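Local coordinates for deoxyribodipyrimidine photo-lyase (Oryza sativa Japonica Group, PDB 3UMV), which uses light to split cyclobutane pyrimidine dimers in UV-damaged DNA back into two pyrimidines, with FAD as its cofactor, at residues 82-92 / 419-429; 43-51 / 100-111. All coordinates share one frame; numbering follows the deposited sequence.

Interaction 1 of 2, residues 82-92 / 419-429; sequences LLSARRRQLGF and YLNDKYEIDGR. With FAD (flavin-adenine dinucleotide), chain I.
K423 CG lies over the centre of one face of the R86 guanidinium, 3.8 Å above its plane, while two waters that reach Y419 occupy the edge. The R429 guanidinium carries the A85 methyl on one face, displaced toward the rim, and its NH1 donates to L82 O (3.0 Å), 17° out of the guanidinium plane. The R88 guanidinium uses its edge: NH1 meets a lone pair of Y424 O almost in both planes, at 2.8 Å, NE donates to P237 O and NH2 to V386 O. These groups join the start of helix 87-106, in the photolyase alpha/beta domain, to the end of helix 410-424 and the type I turn E425 to G428, whose D427 O accepts from flavin N3. N421 ND2 bonds flavin O4; S285 and R396 grip the D427 carboxylate. R86 and K423 share E234, and K423 also pairs with E369. D422 OD1 accepts from N421 ND2 and R429 N, tying a flavin ligand to the interface arginine. Q89, its chain bent at chi2 (83°), spans the helix end: NE2 donates to K423 O at 3.1 Å and, nearly straight at 174°, to E425 O at 3.0 Å, while OE1 accepts from R86 N.

Interaction 2 of 2, residues 43-51 / 100-111; sequences WMLRDQRLA and LAADAAARHLPF
L50, L100 and R107 bury the most surface here, L50 alone giving up 125 Å² of the 360 Å² total. They join the loop that follows strand 40-44 to the last turns of helix 87-106 in the alpha/beta domain. The loop backbone is anchored separately by E246, which accepts from L50 N and A51 N. L50 points at the helix and spreads its two methyls. CD1 goes to the helix backbone and meets A104 N at 3.8 Å and D103 CB at 3.9 Å. CD2 passes L109 CD2 at 4.0 Å, the two side chains sliding by in opposite directions. Its branch point, CG, lies 4.1 Å from L100 CG. L100 has CG anti to the backbone N (chi1 -175°), which carries CD1 over the loop backbone; there it touches both Q48 C and R49 N at 3.4 Å. The same CD1 meets M44 CE tip to tip at 3.7 Å, and M44 SD comes to the edge of the F111 ring. Beyond the helix, which ends in a Schellman motif at H108, R107 runs extended from CG to NE and lays one face of its guanidinium over L50 CB, 3.8 Å below the plane. A water in that plane accepts from R107 NH2 and donates weakly to L50 O. Shortening L50 to an alanine removes its branched end and is likely to leave L100, A104 and L109 without their filler. Apolar side-chain fit therefore holds the contact, supplemented by a single water bridge at the R107 end.

Overall arrangement
Helix 87-106 is common to both contacts: its first turns serve interaction 1 and its last turns interaction 2. The centres lie 23 Å apart and the nearest atoms about 5 Å, without touching. Along the chain the segments alternate, in the order 43-51, 82-92, 100-111, 419-429. Interaction 2 stays within the alpha/beta domain, beside strands 40-44, 70-75 and 111-114 of its mixed sheet, whereas interaction 1 spans 327 residues to reach the FAD-binding helices. Helix 87-106 is thus packed at its far end within the alpha/beta domain, against the loop after strand 40-44, and at its near end against a segment of the FAD site.

Interaction 1 of 2, residues 82-92 / 419-429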
loop_
_atom_site.group_PDB
_atom_site.type_symbol
_atom_site.label_atom_id
_atom_site.label_comp_id
_atom_site.label_asym_id
_atom_site.label_seq_id
_atom_site.Cartn_x
_atom_site.Cartn_y
_atom_site.Cartn_z
ATOM N N LEU A 82 1.114 -13.607 -0.987
ATOM C CA LEU A 82 1.993 -12.462 -0.756
ATOM C C LEU A 82 1.902 -11.970 0.685
ATOM O O LEU A 82 0.851 -11.496 1.136
ATOM C CB LEU A 82 1.655 -11.327 -1.714
ATOM C CG LEU A 82 2.618 -10.136 -1.607
ATOM C CD1 LEU A 82 4.047 -10.632 -1.859
ATOM C CD2 LEU A 82 2.212 -9.048 -2.583
ATOM N N LEU A 83 3.015 -12.073 1.398
ATOM C CA LEU A 83 3.103 -11.649 2.796
ATOM C C LEU A 83 1.950 -12.183 3.650
ATOM O O LEU A 83 1.426 -11.483 4.515
ATOM C CB LEU A 83 3.208 -10.118 2.892
ATOM C CG LEU A 83 4.540 -9.552 2.369
ATOM C CD1 LEU A 83 4.478 -8.053 2.141
ATOM C CD2 LEU A 83 5.712 -9.929 3.293
ATOM N N SER A 84 1.570 -13.431 3.398
ATOM C CA SER A 84 0.535 -14.106 4.180
ATOM C C SER A 84 -0.837 -13.420 4.138
ATOM O O SER A 84 -1.550 -13.384 5.145
ATOM C CB SER A 84 0.992 -14.300 5.631
ATOM O OG SER A 84 2.228 -14.992 5.682
ATOM N N ALA A 85 -1.211 -12.898 2.973
ATOM C CA ALA A 85 -2.560 -12.392 2.775
ATOM C C ALA A 85 -3.578 -13.415 3.278
ATOM O O ALA A 85 -3.401 -14.626 3.104
ATOM C CB ALA A 85 -2.798 -12.084 1.305
ATOM N N ARG A 86 -4.629 -12.907 3.912
ATOM C CA ARG A 86 -5.703 -13.726 4.455
ATOM C C ARG A 86 -6.937 -13.526 3.585
ATOM O O ARG A 86 -6.913 -12.739 2.642
ATOM C CB ARG A 86 -6.027 -13.315 5.895
ATOM C CG ARG A 86 -4.840 -13.181 6.850
ATOM C CD ARG A 86 -3.950 -14.398 6.830
ATOM N NE ARG A 86 -3.250 -14.606 8.103
ATOM C CZ ARG A 86 -2.228 -13.867 8.539
ATOM N NH1 ARG A 86 -1.786 -12.846 7.826
ATOM N NH2 ARG A 86 -1.648 -14.148 9.701
ATOM N N ARG A 87 -8.021 -14.221 3.918
ATOM C CA ARG A 87 -9.261 -14.118 3.149
ATOM C C ARG A 87 -9.644 -12.674 2.872
ATOM O O ARG A 87 -9.986 -12.327 1.741
ATOM C CB ARG A 87 -10.411 -14.808 3.886
ATOM C CG ARG A 87 -11.777 -14.455 3.341
ATOM C CD ARG A 87 -12.891 -15.254 4.036
ATOM N NE ARG A 87 -12.750 -16.690 3.838
ATOM C CZ ARG A 87 -13.326 -17.362 2.839
ATOM N NH1 ARG A 87 -14.076 -16.718 1.952
ATOM N NH2 ARG A 87 -13.146 -18.668 2.719
ATOM N N ARG A 88 -9.609 -11.853 3.919
ATOM C CA ARG A 88 -9.956 -10.435 3.849
ATOM C C ARG A 88 -9.242 -9.706 2.727
ATOM O O ARG A 88 -9.867 -8.969 1.968
ATOM C CB ARG A 88 -9.626 -9.742 5.178
ATOM C CG ARG A 88 -9.802 -8.217 5.162
ATOM C CD ARG A 88 -9.745 -7.622 6.577
ATOM N NE ARG A 88 -10.912 -8.015 7.362
ATOM C CZ ARG A 88 -11.031 -7.872 8.678
ATOM N NH1 ARG A 88 -10.063 -7.337 9.395
ATOM N NH2 ARG A 88 -12.143 -8.270 9.279
ATOM N N GLN A 89 -7.931 -9.886 2.642
ATOM C CA GLN A 89 -7.143 -9.180 1.637
ATOM C C GLN A 89 -7.211 -9.829 0.264
ATOM O O GLN A 89 -7.224 -9.130 -0.762
ATOM C CB GLN A 89 -5.686 -9.040 2.082
ATOM C CG GLN A 89 -5.503 -8.215 3.362
ATOM C CD GLN A 89 -5.732 -9.032 4.630
ATOM O OE1 GLN A 89 -5.883 -10.268 4.581
ATOM N NE2 GLN A 89 -5.772 -8.348 5.773
ATOM N N LEU A 90 -7.243 -11.161 0.245
ATOM C CA LEU A 90 -7.344 -11.899 -1.008
ATOM C C LEU A 90 -8.687 -11.650 -1.697
ATOM O O LEU A 90 -8.763 -11.499 -2.927
ATOM C CB LEU A 90 -7.120 -13.389 -0.748
ATOM C CG LEU A 90 -5.685 -13.753 -0.362
ATOM C CD1 LEU A 90 -5.599 -15.195 0.137
ATOM C CD2 LEU A 90 -4.765 -13.549 -1.529
ATOM N N GLY A 91 -9.752 -11.577 -0.902
ATOM C CA GLY A 91 -11.072 -11.389 -1.466
ATOM C C GLY A 91 -11.177 -10.025 -2.121
ATOM O O GLY A 91 -11.718 -9.891 -3.218
ATOM N N PHE A 92 -10.648 -9.016 -1.445
ATOM C CA PHE A 92 -10.651 -7.643 -1.955
ATOM C C PHE A 92 -9.837 -7.531 -3.253
ATOM O O PHE A 92 -10.271 -6.903 -4.225
ATOM C CB PHE A 92 -10.090 -6.688 -0.896
ATOM C CG PHE A 92 -10.497 -5.241 -1.082
ATOM C CD1 PHE A 92 -11.697 -4.774 -0.567
ATOM C CD2 PHE A 92 -9.664 -4.344 -1.756
ATOM C CE1 PHE A 92 -12.078 -3.451 -0.733
ATOM C CE2 PHE A 92 -10.023 -3.027 -1.916
ATOM C CZ PHE A 92 -11.234 -2.566 -1.401
ATOM N N TYR A 419 2.797 -8.230 12.596
ATOM C CA TYR A 419 1.978 -9.415 12.391
ATOM C C TYR A 419 0.488 -9.072 12.451
ATOM O O TYR A 419 -0.268 -9.465 11.573
ATOM C CB TYR A 419 2.331 -10.489 13.426
ATOM C CG TYR A 419 1.264 -11.544 13.627
ATOM C CD1 TYR A 419 1.120 -12.608 12.746
ATOM C CD2 TYR A 419 0.387 -11.457 14.700
ATOM C CE1 TYR A 419 0.126 -13.561 12.937
ATOM C CE2 TYR A 419 -0.601 -12.403 14.904
ATOM C CZ TYR A 419 -0.729 -13.448 14.019
ATOM O OH TYR A 419 -1.721 -14.382 14.237
ATOM N N LEU A 420 0.076 -8.336 13.478
ATOM C CA LEU A 420 -1.332 -7.974 13.630
ATOM C C LEU A 420 -1.824 -7.056 12.516
ATOM O O LEU A 420 -2.898 -7.263 11.959
ATOM C CB LEU A 420 -1.568 -7.319 14.986
ATOM C CG LEU A 420 -1.415 -8.312 16.139
ATOM C CD1 LEU A 420 -1.503 -7.607 17.484
ATOM C CD2 LEU A 420 -2.461 -9.423 16.019
ATOM N N ASN A 421 -1.028 -6.042 12.212
ATOM C CA ASN A 421 -1.345 -5.086 11.160
ATOM C C ASN A 421 -1.539 -5.792 9.812
ATOM O O ASN A 421 -2.516 -5.573 9.098
ATOM C CB ASN A 421 -0.218 -4.051 11.094
ATOM C CG ASN A 421 -0.470 -2.966 10.058
ATOM O OD1 ASN A 421 -1.037 -1.918 10.374
ATOM N ND2 ASN A 421 -0.048 -3.214 8.817
ATOM N N ASP A 422 -0.599 -6.657 9.473
ATOM C CA ASP A 422 -0.663 -7.390 8.211
ATOM C C ASP A 422 -1.785 -8.428 8.183
ATOM O O ASP A 422 -2.339 -8.712 7.127
ATOM C CB ASP A 422 0.694 -8.037 7.932
ATOM C CG ASP A 422 1.753 -7.020 7.499
ATOM O OD1 ASP A 422 1.494 -5.789 7.511
ATOM O OD2 ASP A 422 2.845 -7.461 7.102
ATOM N N LYS A 423 -2.127 -8.997 9.339
ATOM C CA LYS A 423 -3.202 -9.975 9.385
ATOM C C LYS A 423 -4.583 -9.349 9.155
ATOM O O LYS A 423 -5.389 -9.881 8.402
ATOM C CB LYS A 423 -3.186 -10.728 10.720
ATOM C CG LYS A 423 -4.326 -11.692 10.906
ATOM C CD LYS A 423 -4.051 -12.606 12.087
ATOM C CE LYS A 423 -5.035 -13.763 12.119
ATOM N NZ LYS A 423 -4.754 -14.711 13.247
ATOM N N TYR A 424 -4.839 -8.225 9.817
ATOM C CA TYR A 424 -6.181 -7.663 9.909
ATOM C C TYR A 424 -6.485 -6.443 9.037
ATOM O O TYR A 424 -7.641 -6.233 8.645
ATOM C CB TYR A 424 -6.483 -7.326 11.378
ATOM C CG TYR A 424 -6.654 -8.575 12.230
ATOM C CD1 TYR A 424 -5.698 -8.957 13.163
ATOM C CD2 TYR A 424 -7.763 -9.377 12.069
ATOM C CE1 TYR A 424 -5.872 -10.104 13.947
ATOM C CE2 TYR A 424 -7.942 -10.521 12.841
ATOM C CZ TYR A 424 -6.992 -10.879 13.763
ATOM O OH TYR A 424 -7.182 -12.012 14.519
ATOM N N GLU A 425 -5.484 -5.608 8.770
ATOM C CA GLU A 425 -5.748 -4.379 8.025
ATOM C C GLU A 425 -5.964 -4.646 6.533
ATOM O O GLU A 425 -5.243 -5.416 5.902
ATOM C CB GLU A 425 -4.627 -3.349 8.217
ATOM C CG GLU A 425 -4.373 -2.921 9.633
ATOM C CD GLU A 425 -5.336 -1.851 10.143
ATOM O OE1 GLU A 425 -5.018 -1.216 11.164
ATOM O OE2 GLU A 425 -6.394 -1.634 9.523
ATOM N N ILE A 426 -6.968 -3.993 5.968
ATOM C CA ILE A 426 -7.215 -4.095 4.540
ATOM C C ILE A 426 -6.117 -3.391 3.745
ATOM O O ILE A 426 -5.856 -3.742 2.602
ATOM C CB ILE A 426 -8.615 -3.552 4.180
ATOM C CG1 ILE A 426 -8.952 -3.890 2.724
ATOM C CG2 ILE A 426 -8.729 -2.054 4.487
ATOM C CD1 ILE A 426 -8.873 -5.357 2.432
ATOM N N ASP A 427 -5.442 -2.441 4.384
ATOM C CA ASP A 427 -4.393 -1.646 3.754
ATOM C C ASP A 427 -2.976 -2.085 4.166
ATOM O O ASP A 427 -1.984 -1.401 3.881
ATOM C CB ASP A 427 -4.638 -0.134 4.011
ATOM C CG ASP A 427 -4.677 0.226 5.501
ATOM O OD1 ASP A 427 -4.158 -0.541 6.336
ATOM O OD2 ASP A 427 -5.228 1.294 5.842
ATOM N N GLY A 428 -2.894 -3.253 4.806
ATOM C CA GLY A 428 -1.657 -3.752 5.383
ATOM C C GLY A 428 -0.756 -4.444 4.379
ATOM O O GLY A 428 -1.055 -4.455 3.184
ATOM N N ARG A 429 0.345 -5.020 4.859
ATOM C CA ARG A 429 1.358 -5.614 3.979
ATOM C C ARG A 429 1.792 -4.552 2.968
ATOM O O ARG A 429 1.744 -4.757 1.753
ATOM C CB ARG A 429 0.813 -6.882 3.285
ATOM C CG ARG A 429 0.447 -8.035 4.242
ATOM C CD ARG A 429 -0.494 -9.058 3.570
ATOM N NE ARG A 429 -1.563 -8.377 2.843
ATOM C CZ ARG A 429 -1.709 -8.402 1.517
ATOM N NH1 ARG A 429 -0.885 -9.128 0.753
ATOM N NH2 ARG A 429 -2.694 -7.713 0.952
HETATM P PA FAD I . -6.242 9.675 5.521
HETATM O O1A FAD I . -6.005 10.469 6.769
HETATM O O2A FAD I . -7.458 10.088 4.738
HETATM O O5B FAD I . -4.921 9.754 4.622
HETATM C C5B FAD I . -4.971 9.730 3.212
HETATM C C4B FAD I . -3.781 8.936 2.662
HETATM O O4B FAD I . -2.539 9.481 3.081
HETATM C C3B FAD I . -3.766 7.511 3.179
HETATM O O3B FAD I . -4.611 6.676 2.423
HETATM C C2B FAD I . -2.322 7.148 2.989
HETATM O O2B FAD I . -2.073 6.899 1.619
HETATM C C1B FAD I . -1.626 8.438 3.342
HETATM N N9A FAD I . -1.221 8.449 4.757
HETATM C C8A FAD I . -1.912 8.956 5.825
HETATM N N7A FAD I . -1.160 8.760 6.933
HETATM C C5A FAD I . -0.009 8.121 6.582
HETATM C C6A FAD I . 1.117 7.673 7.284
HETATM N N6A FAD I . 1.285 7.919 8.583
HETATM N N1A FAD I . 2.144 7.051 6.608
HETATM C C2A FAD I . 2.065 6.881 5.245
HETATM N N3A FAD I . 0.956 7.318 4.556
HETATM C C4A FAD I . -0.050 7.936 5.214
HETATM N N1 FAD I . -1.018 2.867 6.250
HETATM C C2 FAD I . -1.287 1.971 5.257
HETATM O O2 FAD I . -1.584 2.419 4.149
HETATM N N3 FAD I . -1.198 0.610 5.494
HETATM C C4 FAD I . -0.854 0.136 6.747
HETATM O O4 FAD I . -0.782 -1.079 6.957
HETATM C C4X FAD I . -0.572 1.057 7.749
HETATM N N5 FAD I . -0.237 0.651 9.020
HETATM C C5X FAD I . 0.060 1.580 9.997
HETATM C C6 FAD I . 0.432 1.155 11.279
HETATM C C7 FAD I . 0.728 2.094 12.272
HETATM C C7M FAD I . 1.139 1.610 13.638
HETATM C C8 FAD I . 0.639 3.457 11.974
HETATM C C8M FAD I . 0.939 4.510 12.997
HETATM C C9 FAD I . 0.258 3.863 10.706
HETATM C C9A FAD I . -0.027 2.933 9.723
HETATM N N10 FAD I . -0.409 3.350 8.464
HETATM C C10 FAD I . -0.665 2.410 7.495
HETATM C "C1'" FAD I . -0.525 4.824 8.105
HETATM C "C2'" FAD I . -1.945 5.430 8.343
HETATM O "O2'" FAD I . -2.505 5.132 9.628
HETATM C "C3'" FAD I . -2.983 5.031 7.278
HETATM O "O3'" FAD I . -2.448 5.266 6.002
HETATM C "C4'" FAD I . -4.301 5.800 7.397
HETATM O "O4'" FAD I . -4.869 5.578 8.674
HETATM C "C5'" FAD I . -5.229 5.327 6.280
HETATM O "O5'" FAD I . -6.567 5.746 6.405
HETATM P P FAD I . -7.143 6.842 5.385
HETATM O O1P FAD I . -6.858 6.444 3.950
HETATM O O2P FAD I . -8.612 7.045 5.652
HETATM O O3P FAD I . -6.277 8.095 5.916
HETATM O O HOH W 1 2.509 -10.847 6.733
HETATM O O HOH W 2 0.229 -11.442 9.504
HETATM O O HOH W 3 -2.356 -15.862 12.112
HETATM O O HOH W 4 -2.799 -10.942 6.054
#

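Interaction 2 of 2, residues 43-51 / 100-111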
loop_
_atom_site.group_PDB
_atom_site.type_symbol
_atom_site.label_atom_id
_atom_site.label_comp_id
_atom_site.label_asym_id
_atom_site.label_seq_id
_atom_site.Cartn_x
_atom_site.Cartn_y
_atom_site.Cartn_z
ATOM N N TRP A 43 3.483 -6.491 -16.820
ATOM C CA TRP A 43 3.299 -7.317 -15.641
ATOM C C TRP A 43 2.772 -6.420 -14.525
ATOM O O TRP A 43 3.526 -5.695 -13.886
ATOM C CB TRP A 43 4.625 -7.993 -15.256
ATOM C CG TRP A 43 4.581 -8.744 -13.943
ATOM C CD1 TRP A 43 3.465 -9.092 -13.229
ATOM C CD2 TRP A 43 5.706 -9.210 -13.176
ATOM N NE1 TRP A 43 3.826 -9.758 -12.089
ATOM C CE2 TRP A 43 5.193 -9.841 -12.026
ATOM C CE3 TRP A 43 7.097 -9.159 -13.354
ATOM C CZ2 TRP A 43 6.023 -10.416 -11.044
ATOM C CZ3 TRP A 43 7.923 -9.739 -12.377
ATOM C CH2 TRP A 43 7.380 -10.354 -11.244
ATOM N N MET A 44 1.453 -6.443 -14.347
ATOM C CA MET A 44 0.778 -5.675 -13.312
ATOM C C MET A 44 0.948 -6.362 -11.965
ATOM O O MET A 44 0.674 -7.551 -11.844
ATOM C CB MET A 44 -0.708 -5.611 -13.654
ATOM C CG MET A 44 -1.561 -4.840 -12.649
ATOM S SD MET A 44 -3.301 -4.948 -13.111
ATOM C CE MET A 44 -3.434 -3.689 -14.379
ATOM N N LEU A 45 1.381 -5.618 -10.954
ATOM C CA LEU A 45 1.450 -6.161 -9.608
ATOM C C LEU A 45 0.936 -5.181 -8.575
ATOM O O LEU A 45 -0.091 -5.432 -7.948
ATOM C CB LEU A 45 2.865 -6.642 -9.268
ATOM C CG LEU A 45 2.962 -7.508 -8.011
ATOM C CD1 LEU A 45 4.164 -8.437 -8.154
ATOM C CD2 LEU A 45 3.062 -6.651 -6.741
ATOM N N ARG A 46 1.632 -4.061 -8.401
ATOM C CA ARG A 46 1.206 -3.091 -7.389
ATOM C C ARG A 46 0.041 -2.222 -7.830
ATOM O O ARG A 46 -0.774 -1.805 -7.001
ATOM C CB ARG A 46 2.366 -2.209 -6.940
ATOM C CG ARG A 46 2.082 -1.474 -5.628
ATOM C CD ARG A 46 3.239 -0.581 -5.280
ATOM N NE ARG A 46 3.124 -0.005 -3.949
ATOM C CZ ARG A 46 4.051 0.800 -3.438
ATOM N NH1 ARG A 46 5.132 1.087 -4.159
ATOM N NH2 ARG A 46 3.913 1.299 -2.220
ATOM N N ASP A 47 -0.058 -1.946 -9.125
ATOM C CA ASP A 47 -1.022 -0.940 -9.555
ATOM C C ASP A 47 -2.165 -1.552 -10.355
ATOM O O ASP A 47 -2.156 -1.570 -11.587
ATOM C CB ASP A 47 -0.291 0.185 -10.297
ATOM C CG ASP A 47 0.707 0.907 -9.392
ATOM O OD1 ASP A 47 1.909 0.603 -9.484
ATOM O OD2 ASP A 47 0.281 1.734 -8.543
ATOM N N GLN A 48 -3.149 -2.058 -9.612
ATOM C CA GLN A 48 -4.237 -2.849 -10.155
ATOM C C GLN A 48 -5.379 -1.981 -10.674
ATOM O O GLN A 48 -6.485 -1.955 -10.105
ATOM C CB GLN A 48 -4.701 -3.854 -9.106
ATOM C CG GLN A 48 -3.576 -4.802 -8.710
ATOM C CD GLN A 48 -3.756 -5.410 -7.336
ATOM O OE1 GLN A 48 -4.880 -5.639 -6.882
ATOM N NE2 GLN A 48 -2.643 -5.688 -6.669
ATOM N N ARG A 49 -5.077 -1.275 -11.759
ATOM C CA ARG A 49 -5.983 -0.332 -12.409
ATOM C C ARG A 49 -5.512 -0.081 -13.837
ATOM O O ARG A 49 -4.326 -0.204 -14.147
ATOM C CB ARG A 49 -6.035 0.996 -11.642
ATOM C CG ARG A 49 -4.773 1.844 -11.787
ATOM C CD ARG A 49 -4.786 3.091 -10.871
ATOM N NE ARG A 49 -3.501 3.776 -10.998
ATOM C CZ ARG A 49 -2.420 3.498 -10.276
ATOM N NH1 ARG A 49 -2.465 2.587 -9.297
ATOM N NH2 ARG A 49 -1.293 4.152 -10.519
ATOM N N LEU A 50 -6.455 0.267 -14.708
ATOM C CA LEU A 50 -6.130 0.628 -16.088
ATOM C C LEU A 50 -5.978 2.143 -16.246
ATOM O O LEU A 50 -5.192 2.598 -17.071
ATOM C CB LEU A 50 -7.179 0.087 -17.054
ATOM C CG LEU A 50 -7.398 -1.419 -16.940
ATOM C CD1 LEU A 50 -8.552 -1.875 -17.834
ATOM C CD2 LEU A 50 -6.101 -2.153 -17.276
ATOM N N ALA A 51 -6.701 2.929 -15.447
ATOM C CA ALA A 51 -6.614 4.375 -15.574
ATOM C C ALA A 51 -5.436 4.913 -14.780
ATOM O O ALA A 51 -5.013 4.306 -13.795
ATOM C CB ALA A 51 -7.910 5.047 -15.117
ATOM N N LEU A 100 -11.556 -5.330 -13.082
ATOM C CA LEU A 100 -10.522 -4.875 -14.013
ATOM C C LEU A 100 -10.481 -5.729 -15.284
ATOM O O LEU A 100 -10.361 -5.209 -16.400
ATOM C CB LEU A 100 -9.155 -4.864 -13.314
ATOM C CG LEU A 100 -7.962 -4.306 -14.096
ATOM C CD1 LEU A 100 -6.893 -3.729 -13.172
ATOM C CD2 LEU A 100 -7.363 -5.388 -14.959
ATOM N N ALA A 101 -10.587 -7.043 -15.114
ATOM C CA ALA A 101 -10.599 -7.954 -16.247
ATOM C C ALA A 101 -11.772 -7.634 -17.173
ATOM O O ALA A 101 -11.637 -7.700 -18.390
ATOM C CB ALA A 101 -10.653 -9.400 -15.762
ATOM N N ALA A 102 -12.912 -7.265 -16.592
ATOM C CA ALA A 102 -14.089 -6.899 -17.376
ATOM C C ALA A 102 -13.854 -5.606 -18.153
ATOM O O ALA A 102 -14.204 -5.501 -19.321
ATOM C CB ALA A 102 -15.318 -6.767 -16.481
ATOM N N ASP A 103 -13.257 -4.622 -17.501
ATOM C CA ASP A 103 -12.922 -3.385 -18.194
ATOM C C ASP A 103 -11.905 -3.642 -19.302
ATOM O O ASP A 103 -11.952 -3.015 -20.361
ATOM C CB ASP A 103 -12.394 -2.336 -17.221
ATOM C CG ASP A 103 -13.460 -1.846 -16.253
ATOM O OD1 ASP A 103 -13.100 -1.247 -15.218
ATOM O OD2 ASP A 103 -14.661 -2.053 -16.530
ATOM N N ALA A 104 -10.995 -4.577 -19.061
ATOM C CA ALA A 104 -9.953 -4.870 -20.031
ATOM C C ALA A 104 -10.559 -5.446 -21.307
ATOM O O ALA A 104 -10.229 -5.013 -22.409
ATOM C CB ALA A 104 -8.929 -5.825 -19.443
ATOM N N ALA A 105 -11.460 -6.409 -21.147
ATOM C CA ALA A 105 -12.085 -7.068 -22.288
ATOM C C ALA A 105 -12.950 -6.106 -23.105
ATOM O O ALA A 105 -12.944 -6.155 -24.332
ATOM C CB ALA A 105 -12.896 -8.264 -21.834
ATOM N N ALA A 106 -13.692 -5.233 -22.430
ATOM C CA ALA A 106 -14.492 -4.238 -23.134
ATOM C C ALA A 106 -13.602 -3.354 -24.013
ATOM O O ALA A 106 -14.018 -2.921 -25.091
ATOM C CB ALA A 106 -15.281 -3.398 -22.154
ATOM N N ARG A 107 -12.378 -3.095 -23.550
ATOM C CA ARG A 107 -11.397 -2.319 -24.315
ATOM C C ARG A 107 -10.600 -3.163 -25.304
ATOM O O ARG A 107 -9.720 -2.638 -25.987
ATOM C CB ARG A 107 -10.365 -1.680 -23.391
ATOM C CG ARG A 107 -10.855 -0.612 -22.460
ATOM C CD ARG A 107 -9.644 0.019 -21.806
ATOM N NE ARG A 107 -9.976 0.837 -20.648
ATOM C CZ ARG A 107 -9.154 1.743 -20.132
ATOM N NH1 ARG A 107 -9.517 2.454 -19.069
ATOM N NH2 ARG A 107 -7.966 1.945 -20.689
ATOM N N HIS A 108 -10.865 -4.465 -25.339
ATOM C CA HIS A 108 -10.082 -5.395 -26.155
ATOM C C HIS A 108 -8.609 -5.434 -25.755
ATOM O O HIS A 108 -7.733 -5.675 -26.584
ATOM C CB HIS A 108 -10.241 -5.083 -27.647
ATOM C CG HIS A 108 -11.665 -5.054 -28.099
ATOM N ND1 HIS A 108 -12.422 -6.196 -28.246
ATOM C CD2 HIS A 108 -12.481 -4.019 -28.410
ATOM C CE1 HIS A 108 -13.639 -5.867 -28.640
ATOM N NE2 HIS A 108 -13.701 -4.551 -28.748
ATOM N N LEU A 109 -8.348 -5.185 -24.474
ATOM C CA LEU A 109 -7.020 -5.340 -23.899
ATOM C C LEU A 109 -6.964 -6.691 -23.195
ATOM O O LEU A 109 -7.684 -6.923 -22.222
ATOM C CB LEU A 109 -6.737 -4.203 -22.908
ATOM C CG LEU A 109 -5.431 -4.191 -22.106
ATOM C CD1 LEU A 109 -4.201 -4.082 -22.998
ATOM C CD2 LEU A 109 -5.466 -3.050 -21.110
ATOM N N PRO A 110 -6.122 -7.596 -23.705
ATOM C CA PRO A 110 -5.955 -8.959 -23.189
ATOM C C PRO A 110 -5.428 -8.938 -21.763
ATOM O O PRO A 110 -4.453 -8.243 -21.491
ATOM C CB PRO A 110 -4.894 -9.556 -24.122
ATOM C CG PRO A 110 -4.908 -8.696 -25.331
ATOM C CD PRO A 110 -5.237 -7.326 -24.850
ATOM N N PHE A 111 -6.064 -9.689 -20.867
ATOM C CA PHE A 111 -5.620 -9.753 -19.475
ATOM C C PHE A 111 -5.308 -11.204 -19.131
ATOM O O PHE A 111 -6.211 -12.033 -19.062
ATOM C CB PHE A 111 -6.706 -9.196 -18.542
ATOM C CG PHE A 111 -6.348 -9.234 -17.071
ATOM C CD1 PHE A 111 -5.474 -8.305 -16.523
ATOM C CD2 PHE A 111 -6.915 -10.184 -16.236
ATOM C CE1 PHE A 111 -5.161 -8.335 -15.151
ATOM C CE2 PHE A 111 -6.604 -10.221 -14.881
ATOM C CZ PHE A 111 -5.723 -9.290 -14.341
HETATM O O HOH W 5 -6.882 3.719 -19.092
#